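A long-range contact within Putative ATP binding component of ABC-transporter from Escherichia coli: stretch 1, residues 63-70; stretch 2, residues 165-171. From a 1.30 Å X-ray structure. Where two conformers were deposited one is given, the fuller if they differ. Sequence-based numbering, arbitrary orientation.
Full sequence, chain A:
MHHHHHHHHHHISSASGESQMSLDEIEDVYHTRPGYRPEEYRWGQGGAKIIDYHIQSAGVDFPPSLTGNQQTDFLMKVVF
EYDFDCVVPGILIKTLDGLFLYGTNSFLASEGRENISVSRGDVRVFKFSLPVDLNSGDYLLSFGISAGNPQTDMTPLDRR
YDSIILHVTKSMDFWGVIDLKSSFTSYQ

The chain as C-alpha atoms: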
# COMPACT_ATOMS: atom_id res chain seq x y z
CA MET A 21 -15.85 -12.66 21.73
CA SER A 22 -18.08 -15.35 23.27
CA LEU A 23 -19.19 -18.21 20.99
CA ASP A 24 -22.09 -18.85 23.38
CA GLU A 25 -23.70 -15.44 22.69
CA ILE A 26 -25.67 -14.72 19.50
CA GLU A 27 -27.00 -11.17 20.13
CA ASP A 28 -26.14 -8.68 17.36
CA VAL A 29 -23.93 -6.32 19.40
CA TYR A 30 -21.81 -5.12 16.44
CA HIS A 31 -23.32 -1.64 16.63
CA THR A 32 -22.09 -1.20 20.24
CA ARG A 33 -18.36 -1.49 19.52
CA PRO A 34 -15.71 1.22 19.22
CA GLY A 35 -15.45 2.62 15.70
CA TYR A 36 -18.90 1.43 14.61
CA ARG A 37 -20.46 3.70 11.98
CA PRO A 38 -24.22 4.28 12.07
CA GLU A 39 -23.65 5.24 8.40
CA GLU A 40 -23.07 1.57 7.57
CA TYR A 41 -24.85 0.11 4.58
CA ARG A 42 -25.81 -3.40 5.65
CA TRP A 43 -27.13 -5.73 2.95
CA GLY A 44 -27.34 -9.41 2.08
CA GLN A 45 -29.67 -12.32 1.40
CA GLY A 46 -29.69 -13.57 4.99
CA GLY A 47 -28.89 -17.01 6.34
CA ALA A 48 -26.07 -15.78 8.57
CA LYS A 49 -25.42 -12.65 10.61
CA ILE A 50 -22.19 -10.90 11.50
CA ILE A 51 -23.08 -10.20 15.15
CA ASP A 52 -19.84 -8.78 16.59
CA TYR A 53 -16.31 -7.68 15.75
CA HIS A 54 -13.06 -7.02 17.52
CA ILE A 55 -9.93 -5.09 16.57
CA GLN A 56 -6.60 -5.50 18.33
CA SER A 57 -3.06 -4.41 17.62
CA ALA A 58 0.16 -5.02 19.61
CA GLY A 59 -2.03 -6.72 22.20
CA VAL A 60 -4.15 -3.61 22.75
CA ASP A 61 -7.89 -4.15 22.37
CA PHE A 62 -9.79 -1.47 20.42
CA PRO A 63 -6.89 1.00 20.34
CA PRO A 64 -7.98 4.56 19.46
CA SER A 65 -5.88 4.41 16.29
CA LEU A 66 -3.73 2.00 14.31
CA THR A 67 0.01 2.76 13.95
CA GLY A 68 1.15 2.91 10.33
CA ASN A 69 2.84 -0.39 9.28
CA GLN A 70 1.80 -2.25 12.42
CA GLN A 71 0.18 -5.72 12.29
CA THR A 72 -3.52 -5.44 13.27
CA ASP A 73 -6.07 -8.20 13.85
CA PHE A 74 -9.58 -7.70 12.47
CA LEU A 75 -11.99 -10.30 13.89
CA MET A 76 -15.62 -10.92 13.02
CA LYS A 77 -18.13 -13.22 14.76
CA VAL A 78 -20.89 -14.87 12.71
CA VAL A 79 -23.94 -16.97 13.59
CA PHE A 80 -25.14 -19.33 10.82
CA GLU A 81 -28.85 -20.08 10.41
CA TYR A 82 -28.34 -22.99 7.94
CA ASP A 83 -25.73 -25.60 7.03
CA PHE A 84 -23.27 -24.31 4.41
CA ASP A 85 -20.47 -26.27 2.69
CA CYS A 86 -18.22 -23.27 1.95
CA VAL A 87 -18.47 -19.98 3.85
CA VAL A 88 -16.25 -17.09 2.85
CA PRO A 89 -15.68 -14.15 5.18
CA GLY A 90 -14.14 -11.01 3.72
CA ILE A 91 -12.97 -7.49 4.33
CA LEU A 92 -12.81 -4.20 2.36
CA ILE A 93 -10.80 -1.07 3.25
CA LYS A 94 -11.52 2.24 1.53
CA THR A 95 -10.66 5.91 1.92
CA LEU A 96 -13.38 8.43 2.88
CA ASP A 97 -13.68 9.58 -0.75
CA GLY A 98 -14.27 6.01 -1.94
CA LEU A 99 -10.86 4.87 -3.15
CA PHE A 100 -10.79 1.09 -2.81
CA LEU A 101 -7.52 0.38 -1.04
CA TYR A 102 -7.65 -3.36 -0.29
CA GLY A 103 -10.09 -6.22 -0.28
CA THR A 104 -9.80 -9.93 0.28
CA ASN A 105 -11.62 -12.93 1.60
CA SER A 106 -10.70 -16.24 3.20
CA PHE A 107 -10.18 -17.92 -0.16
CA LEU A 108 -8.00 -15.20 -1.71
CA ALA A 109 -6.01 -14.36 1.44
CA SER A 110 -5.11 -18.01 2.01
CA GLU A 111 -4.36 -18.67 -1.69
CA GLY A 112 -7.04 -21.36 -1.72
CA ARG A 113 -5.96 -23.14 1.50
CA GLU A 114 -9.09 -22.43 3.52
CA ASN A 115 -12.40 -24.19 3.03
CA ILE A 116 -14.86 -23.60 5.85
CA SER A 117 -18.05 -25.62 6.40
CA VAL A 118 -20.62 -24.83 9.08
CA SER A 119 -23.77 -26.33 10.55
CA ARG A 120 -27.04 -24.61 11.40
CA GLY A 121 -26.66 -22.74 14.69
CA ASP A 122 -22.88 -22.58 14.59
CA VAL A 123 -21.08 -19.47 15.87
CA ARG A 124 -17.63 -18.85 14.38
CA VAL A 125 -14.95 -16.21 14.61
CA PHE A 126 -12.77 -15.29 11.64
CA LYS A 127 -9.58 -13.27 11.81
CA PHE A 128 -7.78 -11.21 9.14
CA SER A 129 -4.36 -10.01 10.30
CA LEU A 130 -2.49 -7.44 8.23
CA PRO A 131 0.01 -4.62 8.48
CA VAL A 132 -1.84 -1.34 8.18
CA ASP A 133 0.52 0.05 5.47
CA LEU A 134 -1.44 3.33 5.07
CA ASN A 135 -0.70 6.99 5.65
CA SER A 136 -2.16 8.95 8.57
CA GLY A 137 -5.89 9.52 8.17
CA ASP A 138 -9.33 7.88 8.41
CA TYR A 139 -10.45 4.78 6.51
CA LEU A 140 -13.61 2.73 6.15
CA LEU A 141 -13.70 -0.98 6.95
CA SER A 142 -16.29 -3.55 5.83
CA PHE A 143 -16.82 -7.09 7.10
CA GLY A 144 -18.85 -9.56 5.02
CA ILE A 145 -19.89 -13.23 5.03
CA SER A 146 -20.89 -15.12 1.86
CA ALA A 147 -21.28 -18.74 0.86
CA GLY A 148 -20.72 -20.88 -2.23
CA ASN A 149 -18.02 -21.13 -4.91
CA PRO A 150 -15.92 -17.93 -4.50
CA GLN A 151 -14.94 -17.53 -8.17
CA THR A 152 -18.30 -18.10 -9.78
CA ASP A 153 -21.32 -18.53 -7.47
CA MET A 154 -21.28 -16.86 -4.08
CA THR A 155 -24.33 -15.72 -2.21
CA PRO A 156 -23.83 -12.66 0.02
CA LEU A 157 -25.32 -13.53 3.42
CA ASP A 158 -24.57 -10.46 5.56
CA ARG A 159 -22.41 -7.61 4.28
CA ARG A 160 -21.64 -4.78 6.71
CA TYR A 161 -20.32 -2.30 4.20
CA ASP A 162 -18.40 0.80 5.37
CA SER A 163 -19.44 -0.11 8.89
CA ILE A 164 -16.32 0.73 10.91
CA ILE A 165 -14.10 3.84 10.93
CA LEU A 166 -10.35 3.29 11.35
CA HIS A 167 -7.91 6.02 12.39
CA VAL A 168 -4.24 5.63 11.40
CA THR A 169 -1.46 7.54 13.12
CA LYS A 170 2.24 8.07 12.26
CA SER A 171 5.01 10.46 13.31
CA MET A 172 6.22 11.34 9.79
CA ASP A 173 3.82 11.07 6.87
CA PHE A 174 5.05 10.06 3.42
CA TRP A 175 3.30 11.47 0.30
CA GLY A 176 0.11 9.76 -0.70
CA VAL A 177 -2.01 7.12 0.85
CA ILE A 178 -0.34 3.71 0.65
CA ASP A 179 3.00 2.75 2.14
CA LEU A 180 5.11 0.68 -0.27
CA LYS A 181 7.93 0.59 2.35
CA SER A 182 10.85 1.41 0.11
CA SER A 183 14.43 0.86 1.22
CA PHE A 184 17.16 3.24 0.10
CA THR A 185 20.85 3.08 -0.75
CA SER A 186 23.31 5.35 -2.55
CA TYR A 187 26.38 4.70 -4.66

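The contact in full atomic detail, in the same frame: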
# COMPACT_ATOMS: atom_id res chain seq x y z
N PRO A 63 -7.71 -0.21 20.16
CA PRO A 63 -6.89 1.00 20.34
C PRO A 63 -7.57 2.19 19.65
O PRO A 63 -8.36 2.00 18.71
CB PRO A 63 -5.60 0.61 19.63
CG PRO A 63 -6.03 -0.36 18.58
CD PRO A 63 -7.07 -1.19 19.27
N PRO A 64 -7.30 3.42 20.07
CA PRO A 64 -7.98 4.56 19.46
C PRO A 64 -7.51 4.86 18.05
O PRO A 64 -8.18 5.56 17.30
CB PRO A 64 -7.61 5.72 20.42
CG PRO A 64 -6.28 5.32 20.99
CD PRO A 64 -6.43 3.82 21.20
N SER A 65 -6.35 4.36 17.67
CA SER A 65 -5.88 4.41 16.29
C SER A 65 -4.98 3.24 16.05
O SER A 65 -4.59 2.57 16.98
CB SER A 65 -5.17 5.72 15.99
OG SER A 65 -3.96 5.83 16.74
N LEU A 66 -4.65 3.03 14.78
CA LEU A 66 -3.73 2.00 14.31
C LEU A 66 -2.45 2.69 13.86
O LEU A 66 -2.50 3.69 13.17
CB LEU A 66 -4.39 1.21 13.19
CG LEU A 66 -5.77 0.65 13.52
CD1 LEU A 66 -6.36 -0.05 12.29
CD2 LEU A 66 -5.73 -0.30 14.71
N THR A 67 -1.30 2.22 14.34
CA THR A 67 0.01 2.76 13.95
C THR A 67 0.32 2.30 12.53
O THR A 67 0.24 1.10 12.21
CB THR A 67 1.10 2.31 14.94
OG1 THR A 67 0.81 2.86 16.23
CG2 THR A 67 2.48 2.79 14.52
N GLY A 68 0.74 3.24 11.69
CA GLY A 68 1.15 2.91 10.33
C GLY A 68 2.18 1.80 10.33
O GLY A 68 3.16 1.85 11.10
N ASN A 69 1.95 0.78 9.50
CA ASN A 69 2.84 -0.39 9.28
C ASN A 69 2.72 -1.47 10.32
O ASN A 69 3.31 -2.55 10.17
CB ASN A 69 4.30 0.00 9.10
CG ASN A 69 4.48 1.08 8.06
OD1 ASN A 69 5.25 2.04 8.27
ND2 ASN A 69 3.75 0.98 6.95
N GLN A 70 1.92 -1.25 11.36
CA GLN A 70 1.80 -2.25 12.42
C GLN A 70 0.78 -3.35 12.08
O GLN A 70 -0.33 -3.05 11.60
CB GLN A 70 1.45 -1.55 13.73
CG GLN A 70 1.57 -2.40 14.94
CD GLN A 70 1.60 -1.58 16.20
OE1 GLN A 70 2.56 -0.88 16.46
NE2 GLN A 70 0.52 -1.63 16.96
N ILE A 165 -15.11 2.83 11.25
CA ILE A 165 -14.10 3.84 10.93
C ILE A 165 -12.80 3.45 11.62
O ILE A 165 -12.77 3.07 12.80
CB ILE A 165 -14.56 5.29 11.24
CG1 ILE A 165 -13.51 6.29 10.76
CG2 ILE A 165 -14.90 5.47 12.71
CD1 ILE A 165 -14.04 7.69 10.59
N LEU A 166 -11.70 3.52 10.86
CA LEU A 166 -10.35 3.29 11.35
C LEU A 166 -9.57 4.60 11.28
O LEU A 166 -9.62 5.31 10.29
CB LEU A 166 -9.62 2.28 10.46
CG LEU A 166 -10.28 0.91 10.25
CD1 LEU A 166 -9.44 0.02 9.36
CD2 LEU A 166 -10.55 0.21 11.57
N HIS A 167 -8.81 4.87 12.33
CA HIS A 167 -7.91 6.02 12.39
C HIS A 167 -6.51 5.49 12.36
O HIS A 167 -6.20 4.59 13.14
CB HIS A 167 -8.13 6.83 13.68
CG HIS A 167 -9.56 7.16 13.95
ND1 HIS A 167 -10.28 8.02 13.15
CD2 HIS A 167 -10.40 6.76 14.93
CE1 HIS A 167 -11.51 8.12 13.62
NE2 HIS A 167 -11.61 7.37 14.70
N VAL A 168 -5.65 6.03 11.49
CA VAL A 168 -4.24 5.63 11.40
C VAL A 168 -3.39 6.81 11.81
O VAL A 168 -3.62 7.92 11.33
CB VAL A 168 -3.85 5.17 9.95
CG1 VAL A 168 -2.36 4.89 9.85
CG2 VAL A 168 -4.65 3.92 9.57
N THR A 169 -2.42 6.54 12.65
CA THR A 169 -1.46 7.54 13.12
C THR A 169 -0.01 7.15 12.77
O THR A 169 0.32 5.96 12.70
CB THR A 169 -1.56 7.81 14.64
OG1 THR A 169 -1.54 6.56 15.36
CG2 THR A 169 -2.84 8.54 14.97
N LYS A 170 0.80 8.17 12.53
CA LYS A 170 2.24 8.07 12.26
C LYS A 170 2.91 9.32 12.80
O LYS A 170 2.26 10.35 13.07
CB LYS A 170 2.51 8.02 10.75
CG LYS A 170 1.87 6.91 9.97
CD LYS A 170 2.20 6.99 8.50
CE LYS A 170 3.67 6.75 8.23
NZ LYS A 170 4.09 5.35 8.53
N SER A 171 4.23 9.26 12.95
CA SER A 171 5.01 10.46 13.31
C SER A 171 5.34 11.29 12.07
O SER A 171 5.15 12.50 12.08
CB SER A 171 6.29 10.09 14.07
OG SER A 171 7.06 9.16 13.36
O HOH W 1 0.98 5.62 16.08
O HOH W 2 4.16 4.41 11.32

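Residues 63-70 and 165-171, at least 100 positions apart in sequence wherever they touch, meet as a short parallel β-ladder that buries 435 Å² summed over both sides. Stretch 2 contributes a strand through Thr169, whereas stretch 1 is extended as a strand only at Leu66 and Thr67. The register is constant, Ser65 facing His167 and each later residue facing the next, but the CA-CA spacing widens from 4.7 Å between Ser65 and His167 to 5.6 Å between Gly68 and Lys170.

Pro63 makes no contact, and the approach begins at Pro64, whose backbone O lies 3.5 Å from CD2 of His167, at the edge of the imidazole and near its plane. Ser65 then comes alongside the strand, its CA 3.2 Å from His167 O. Its side chain, in the p rotamer, places OG 2.9 Å from Thr169 OG1 in a hydrogen bond that either hydroxyl could donate, linking residues two positions out of register.

Leu66 is the centre of the ladder. Its N donates to His167 O (2.7 Å), and its O accepts from Thr169 N (2.9 Å), so that one residue bonds to the residues before and after its partner Val168, as parallel pairing requires. The same Leu66 O also receives a CA-H...O contact from Val168 CA at 3.2 Å. The side chains of Leu66 and Val168 share a buried face of the sheet, where Leu66 CD1 also packs against Leu166 CD1 at 4.3 Å, an apolar contact without directional demands.

Thr67 pairs with Thr169, and both side chains project to the opposite, exposed face. Their OG1 atoms are 4.5 Å apart, too far for a direct hydrogen bond; water 1 fills the gap, 2.8 Å from Thr67 OG1 and 2.8 Å from Thr169 OG1. The backbone adds a CA-H...O contact from Thr67 CA to Thr169 O (3.4 Å).

Gly68 N donates the last interstrand hydrogen bond, to Thr169 O at 2.9 Å. The absence of a side chain matters here: Gly68 CA sits 4.1 Å from Lys170 CG, and an ideally placed CB would lie only 2.8 Å from Lys170 CG, a clash. Beyond the ladder, stretch 1 turns away through a type II turn from Thr67 to Gln70, closed by Gln70 N donating to Thr67 O (3.0 Å). Lys170 reaches towards this turn: water 2 accepts from its NZ (2.9 Å) and donates to Gly68 O (2.8 Å), while Asn69 OD1 lies 3.5 Å from Lys170 NZ.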